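Local coordinates for protein diguanylate cyclase DosC (Escherichia coli, PDB 4ZVA) that makes the second messenger cyclic di-GMP from GTP as a diguanylate cyclase, an activity regulated by oxygen sensed at a haem-bearing globin domain, at residues K112-Y115 and P116-S120. Residues are numbered along the deposited sequence; the frame is centred on the assembly and turned at random.
Sequences KILY and PVIFS
Y115 and F119, one helical turn apart, both carry CG opposite the backbone N (chi1 176° and -171°), which lays their side chains next to each other, pointing the same way. The tyrosine OH comes 3.4 Å from F119 CD1, and CB of F119 lies over one face of the Y115 ring, displaced toward its rim. With the planes inclined at 35° and centroids 5.7 Å apart, the two rings meet obliquely. The backbone bonds of the same turn hold the two residues at this separation: F119 N donates to Y115 O at 2.7 Å, nearly in line with the carbonyl, and I118 N donates to L114 O at 3.1 Å. P116 has no N-H to give to the preceding turn, and the helix kinks there; its CD instead packs 3.2 Å from K112 O and 3.4 Å from Y115 CB. On another side of the helix, L114 CG meets I118 CD1 at 3.9 Å, and both residues pack against helix 125-147, while I113 and V117 face helix 16-43. The Y115 ring also stacks on H133 of the second subunit and meets Y132 of its own chain edge-to-face. With the ring of Y115 cut back to an alanine here, F119 would probably lose the tyrosine ring beside it and H133 of the second subunit its stacking partner. K112 adds a salt bridge to E6 of the second subunit. The arrangement is a proline-kinked final part of helix 100-119 in a protoglobin-type globin fold, with i to i+4 aromatic packing turned toward the dimer interface.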
ATOM      1  N   LYS A 112      -0.946  -8.184   1.829  1.00 32.60           N
ATOM      2  CA  LYS A 112      -1.992  -8.857   2.588  1.00 37.19           C
ATOM      3  C   LYS A 112      -1.475 -10.121   3.277  1.00 37.36           C
ATOM      4  O   LYS A 112      -1.742 -10.342   4.456  1.00 30.69           O
ATOM      5  CB  LYS A 112      -3.172  -9.207   1.679  1.00 36.55           C
ATOM      6  CG  LYS A 112      -4.271  -9.987   2.385  1.00 42.94           C
ATOM      7  CD  LYS A 112      -5.408 -10.348   1.442  1.00 49.42           C
ATOM      8  CE  LYS A 112      -6.422 -11.247   2.133  1.00 49.47           C
ATOM      9  NZ  LYS A 112      -7.569 -11.585   1.246  1.00 52.17           N
ATOM     10  N   ILE A 113      -0.748 -10.953   2.538  1.00 32.45           N
ATOM     11  CA  ILE A 113      -0.280 -12.228   3.077  1.00 36.79           C
ATOM     12  C   ILE A 113       0.967 -12.076   3.944  1.00 35.25           C
ATOM     13  O   ILE A 113       1.334 -12.994   4.681  1.00 34.62           O
ATOM     14  CB  ILE A 113       0.017 -13.238   1.953  1.00 35.98           C
ATOM     15  CG1 ILE A 113       1.119 -12.715   1.031  1.00 34.18           C
ATOM     16  CG2 ILE A 113      -1.249 -13.541   1.173  1.00 41.26           C
ATOM     17  CD1 ILE A 113       1.549 -13.718  -0.028  1.00 37.89           C
ATOM     18  N   LEU A 114       1.617 -10.920   3.853  1.00 33.34           N
ATOM     19  CA  LEU A 114       2.804 -10.648   4.657  1.00 32.04           C
ATOM     20  C   LEU A 114       2.442 -10.451   6.125  1.00 34.42           C
ATOM     21  O   LEU A 114       3.198 -10.843   7.013  1.00 29.21           O
ATOM     22  CB  LEU A 114       3.544  -9.412   4.134  1.00 32.18           C
ATOM     23  CG  LEU A 114       4.762  -8.976   4.960  1.00 34.51           C
ATOM     24  CD1 LEU A 114       5.812 -10.084   5.009  1.00 32.61           C
ATOM     25  CD2 LEU A 114       5.362  -7.681   4.432  1.00 34.70           C
ATOM     26  N   TYR A 115       1.289  -9.837   6.379  1.00 32.29           N
ATOM     27  CA  TYR A 115       0.895  -9.515   7.751  1.00 32.69           C
ATOM     28  C   TYR A 115       0.764 -10.746   8.664  1.00 26.80           C
ATOM     29  O   TYR A 115       1.328 -10.743   9.756  1.00 30.82           O
ATOM     30  CB  TYR A 115      -0.415  -8.717   7.766  1.00 30.64           C
ATOM     31  CG  TYR A 115      -0.924  -8.424   9.160  1.00 30.92           C
ATOM     32  CD1 TYR A 115      -0.392  -7.383   9.910  1.00 31.00           C
ATOM     33  CD2 TYR A 115      -1.938  -9.187   9.727  1.00 36.75           C
ATOM     34  CE1 TYR A 115      -0.852  -7.112  11.184  1.00 32.12           C
ATOM     35  CE2 TYR A 115      -2.405  -8.922  11.002  1.00 37.23           C
ATOM     36  CZ  TYR A 115      -1.859  -7.882  11.723  1.00 37.73           C
ATOM     37  OH  TYR A 115      -2.321  -7.611  12.993  1.00 47.20           O
ATOM     38  N   PRO A 116       0.027 -11.795   8.235  1.00 28.44           N
ATOM     39  CA  PRO A 116      -0.087 -12.947   9.142  1.00 32.75           C
ATOM     40  C   PRO A 116       1.261 -13.596   9.460  1.00 34.56           C
ATOM     41  O   PRO A 116       1.429 -14.172  10.534  1.00 34.47           O
ATOM     42  CB  PRO A 116      -0.983 -13.916   8.366  1.00 33.84           C
ATOM     43  CG  PRO A 116      -1.736 -13.064   7.416  1.00 34.18           C
ATOM     44  CD  PRO A 116      -0.776 -11.994   7.016  1.00 31.20           C
ATOM     45  N   VAL A 117       2.203 -13.502   8.528  1.00 33.46           N
ATOM     46  CA  VAL A 117       3.552 -14.017   8.738  1.00 33.00           C
ATOM     47  C   VAL A 117       4.261 -13.235   9.844  1.00 35.59           C
ATOM     48  O   VAL A 117       4.904 -13.816  10.719  1.00 32.62           O
ATOM     49  CB  VAL A 117       4.379 -13.952   7.438  1.00 33.73           C
ATOM     50  CG1 VAL A 117       5.858 -14.154   7.726  1.00 35.16           C
ATOM     51  CG2 VAL A 117       3.883 -14.993   6.453  1.00 37.29           C
ATOM     52  N   ILE A 118       4.128 -11.913   9.808  1.00 31.95           N
ATOM     53  CA  ILE A 118       4.721 -11.058  10.830  1.00 26.12           C
ATOM     54  C   ILE A 118       3.978 -11.211  12.155  1.00 33.29           C
ATOM     55  O   ILE A 118       4.589 -11.243  13.226  1.00 31.10           O
ATOM     56  CB  ILE A 118       4.716  -9.575  10.391  1.00 30.89           C
ATOM     57  CG1 ILE A 118       5.597  -9.395   9.152  1.00 29.16           C
ATOM     58  CG2 ILE A 118       5.201  -8.673  11.516  1.00 27.22           C
ATOM     59  CD1 ILE A 118       5.673  -7.968   8.645  1.00 28.36           C
ATOM     60  N   PHE A 119       2.658 -11.327  12.074  1.00 29.88           N
ATOM     61  CA  PHE A 119       1.833 -11.485  13.262  1.00 38.13           C
ATOM     62  C   PHE A 119       2.168 -12.786  13.996  1.00 35.06           C
ATOM     63  O   PHE A 119       2.112 -12.843  15.225  1.00 33.51           O
ATOM     64  CB  PHE A 119       0.350 -11.453  12.889  1.00 32.45           C
ATOM     65  CG  PHE A 119      -0.573 -11.405  14.073  1.00 38.40           C
ATOM     66  CD1 PHE A 119      -0.908 -10.194  14.657  1.00 41.79           C
ATOM     67  CD2 PHE A 119      -1.103 -12.570  14.604  1.00 37.87           C
ATOM     68  CE1 PHE A 119      -1.757 -10.147  15.747  1.00 45.72           C
ATOM     69  CE2 PHE A 119      -1.952 -12.528  15.697  1.00 38.55           C
ATOM     70  CZ  PHE A 119      -2.279 -11.316  16.267  1.00 39.36           C
ATOM     71  N   SER A 120       2.532 -13.818  13.235  1.00 34.43           N
ATOM     72  CA  SER A 120       2.805 -15.141  13.793  1.00 33.94           C
ATOM     73  C   SER A 120       4.220 -15.273  14.341  1.00 39.18           C
ATOM     74  O   SER A 120       4.574 -16.307  14.909  1.00 36.75           O
ATOM     75  CB  SER A 120       2.581 -16.227  12.734  1.00 35.72           C
ATOM     76  OG  SER A 120       1.250 -16.215  12.254  1.00 47.32           O
TER